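TNSA endonuclease (Escherichia coli, PDB 1F1Z) cuts the 5' strands at the ends of transposon Tn7 and, together with TnsB, makes up the transposase that moves the element. Local coordinates at residues D78-F83 against L116-D121. Numbering follows the deposited sequence.
Sequences DIREQF and LVDCKD
Two antiparallel strands at one margin of the restriction-endonuclease-like core pair here, Asp78 to Arg80 running against Leu116 to Asp118. Arg80 and Leu116 form a hydrogen-bonded pair, with Arg80 N on Leu116 O at 2.9 Å and Leu116 N on Arg80 O at 3.0 Å. At Asp78 and Asp118 the second such pair is uneven: Asp118 N reaches Asp78 O, whereas the return bond is weak.

On the face bearing these four side chains, Asp78, Arg80 and Asp118 form a salt-bridge network, with Leu116 beside it. Arg80 suits its place because its long chain, bent at chi3 (-79°), swings the guanidinium diagonally across to the other strand. There NH2 meets Asp118 OD2 at 3.1 Å in a salt bridge that uses the syn lone pair of OD2; the carboxylate is turned 23° from the guanidinium, and OD2 lies somewhat out of its plane. A water in the guanidinium plane accepts from Arg80 NE and donates to both Asp118 OD2 and Leu116 O, bracing the bridge from a second side. The positive charge probably also eases the repulsion between the Asp78 and Asp118 carboxylates; Asp78 OD2 itself is held by the backbone N of Gly26. A methionine in place of Arg80 would probably leave Asp118 without this countercharge and the water without the NE donor.

Leu116 lays CD1 over one guanidinium face and sets CG over the centre of the Phe83 ring, 4.3 Å from the centroid, a CH-pi contact. The ring of Phe83 gets there because chi1 (-171°) turns CG away from the backbone N, just past the corner at Gln82.

On the opposite face, Ile79 and Val117, branched and apolar as a buried sheet surface suits, pack against Leu70 of helix 61-72. Strand 126-131 continues the sheet beyond 112-119, while 76-84 forms its margin within the chain.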
loop_
_atom_site.group_PDB
_atom_site.type_symbol
_atom_site.label_atom_id
_atom_site.label_comp_id
_atom_site.label_asym_id
_atom_site.label_seq_id
_atom_site.Cartn_x
_atom_site.Cartn_y
_atom_site.Cartn_z
ATOM N N ASP A 78 5.698 -2.166 -10.370
ATOM C CA ASP A 78 6.130 -1.188 -9.381
ATOM C C ASP A 78 4.936 -0.400 -8.865
ATOM O O ASP A 78 3.930 -0.247 -9.559
ATOM C CB ASP A 78 7.187 -0.238 -9.959
ATOM C CG ASP A 78 7.988 0.495 -8.876
ATOM O OD1 ASP A 78 7.719 0.342 -7.669
ATOM O OD2 ASP A 78 8.910 1.238 -9.229
ATOM N N ILE A 79 5.033 0.016 -7.609
ATOM C CA ILE A 79 4.000 0.780 -6.949
ATOM C C ILE A 79 4.710 1.942 -6.269
ATOM O O ILE A 79 5.495 1.750 -5.334
ATOM C CB ILE A 79 3.262 -0.072 -5.894
ATOM C CG1 ILE A 79 2.603 -1.282 -6.554
ATOM C CG2 ILE A 79 2.188 0.740 -5.216
ATOM C CD1 ILE A 79 2.101 -2.301 -5.568
ATOM N N ARG A 80 4.507 3.137 -6.806
ATOM C CA ARG A 80 5.113 4.325 -6.250
ATOM C C ARG A 80 3.995 5.164 -5.649
ATOM O O ARG A 80 3.314 5.915 -6.345
ATOM C CB ARG A 80 5.885 5.059 -7.338
ATOM C CG ARG A 80 7.155 4.335 -7.701
ATOM C CD ARG A 80 7.914 5.034 -8.786
ATOM N NE ARG A 80 7.347 4.781 -10.103
ATOM C CZ ARG A 80 7.617 5.515 -11.172
ATOM N NH1 ARG A 80 8.441 6.543 -11.067
ATOM N NH2 ARG A 80 7.066 5.223 -12.342
ATOM N N GLU A 81 3.795 4.984 -4.349
ATOM C CA GLU A 81 2.738 5.661 -3.614
ATOM C C GLU A 81 3.064 7.127 -3.294
ATOM O O GLU A 81 4.235 7.526 -3.272
ATOM C CB GLU A 81 2.381 4.874 -2.342
ATOM C CG GLU A 81 3.395 4.958 -1.200
ATOM C CD GLU A 81 4.605 4.053 -1.361
ATOM O OE1 GLU A 81 5.441 4.034 -0.439
ATOM O OE2 GLU A 81 4.726 3.353 -2.382
ATOM N N GLN A 82 2.017 7.908 -3.021
ATOM C CA GLN A 82 2.139 9.335 -2.717
ATOM C C GLN A 82 3.074 10.012 -3.730
ATOM O O GLN A 82 4.038 10.672 -3.362
ATOM C CB GLN A 82 2.648 9.543 -1.290
ATOM C CG GLN A 82 2.117 8.538 -0.273
ATOM C CD GLN A 82 0.599 8.537 -0.134
ATOM O OE1 GLN A 82 -0.078 9.528 -0.402
ATOM N NE2 GLN A 82 0.063 7.421 0.318
ATOM N N PHE A 83 2.772 9.826 -5.011
ATOM C CA PHE A 83 3.564 10.380 -6.097
ATOM C C PHE A 83 3.238 11.867 -6.323
ATOM O O PHE A 83 2.086 12.235 -6.585
ATOM C CB PHE A 83 3.302 9.579 -7.368
ATOM C CG PHE A 83 4.212 9.931 -8.497
ATOM C CD1 PHE A 83 5.434 9.295 -8.629
ATOM C CD2 PHE A 83 3.843 10.889 -9.434
ATOM C CE1 PHE A 83 6.286 9.603 -9.679
ATOM C CE2 PHE A 83 4.683 11.213 -10.495
ATOM C CZ PHE A 83 5.910 10.571 -10.623
ATOM N N LEU A 116 1.061 5.520 -8.280
ATOM C CA LEU A 116 1.483 5.585 -9.674
ATOM C C LEU A 116 2.015 4.164 -9.837
ATOM O O LEU A 116 2.916 3.749 -9.104
ATOM C CB LEU A 116 2.589 6.631 -9.886
ATOM C CG LEU A 116 3.041 6.938 -11.326
ATOM C CD1 LEU A 116 4.058 5.933 -11.789
ATOM C CD2 LEU A 116 1.862 6.957 -12.282
ATOM N N VAL A 117 1.397 3.381 -10.709
ATOM C CA VAL A 117 1.830 2.005 -10.889
ATOM C C VAL A 117 2.216 1.629 -12.314
ATOM O O VAL A 117 1.622 2.121 -13.274
ATOM C CB VAL A 117 0.807 0.995 -10.266
ATOM C CG1 VAL A 117 -0.536 1.644 -10.068
ATOM C CG2 VAL A 117 0.662 -0.248 -11.122
ATOM N N ASP A 118 3.278 0.826 -12.427
ATOM C CA ASP A 118 3.796 0.342 -13.707
ATOM C C ASP A 118 3.391 -1.127 -13.901
ATOM O O ASP A 118 3.336 -1.896 -12.933
ATOM C CB ASP A 118 5.324 0.458 -13.746
ATOM C CG ASP A 118 5.814 1.891 -13.612
ATOM O OD1 ASP A 118 6.067 2.532 -14.653
ATOM O OD2 ASP A 118 5.966 2.375 -12.469
ATOM N N CYS A 119 3.144 -1.516 -15.151
ATOM C CA CYS A 119 2.724 -2.874 -15.476
ATOM C C CYS A 119 3.610 -3.537 -16.512
ATOM O O CYS A 119 4.336 -2.864 -17.245
ATOM C CB CYS A 119 1.293 -2.861 -15.996
ATOM S SG CYS A 119 0.140 -2.174 -14.842
ATOM N N LYS A 120 3.520 -4.863 -16.587
ATOM C CA LYS A 120 4.308 -5.629 -17.544
ATOM C C LYS A 120 3.546 -6.090 -18.782
ATOM O O LYS A 120 4.155 -6.319 -19.827
ATOM C CB LYS A 120 4.994 -6.828 -16.881
ATOM C CG LYS A 120 4.045 -7.881 -16.321
ATOM C CD LYS A 120 4.813 -9.093 -15.784
ATOM C CE LYS A 120 3.883 -10.138 -15.166
ATOM N NZ LYS A 120 2.875 -10.653 -16.131
ATOM N N ASP A 121 2.233 -6.268 -18.671
ATOM C CA ASP A 121 1.450 -6.707 -19.832
ATOM C C ASP A 121 -0.036 -6.388 -19.794
ATOM O O ASP A 121 -0.831 -7.006 -20.509
ATOM C CB ASP A 121 1.676 -8.200 -20.143
ATOM C CG ASP A 121 1.379 -9.117 -18.966
ATOM O OD1 ASP A 121 1.785 -10.296 -19.037
ATOM O OD2 ASP A 121 0.746 -8.679 -17.979
HETATM O O HOH W 1 5.211 2.870 -9.912
#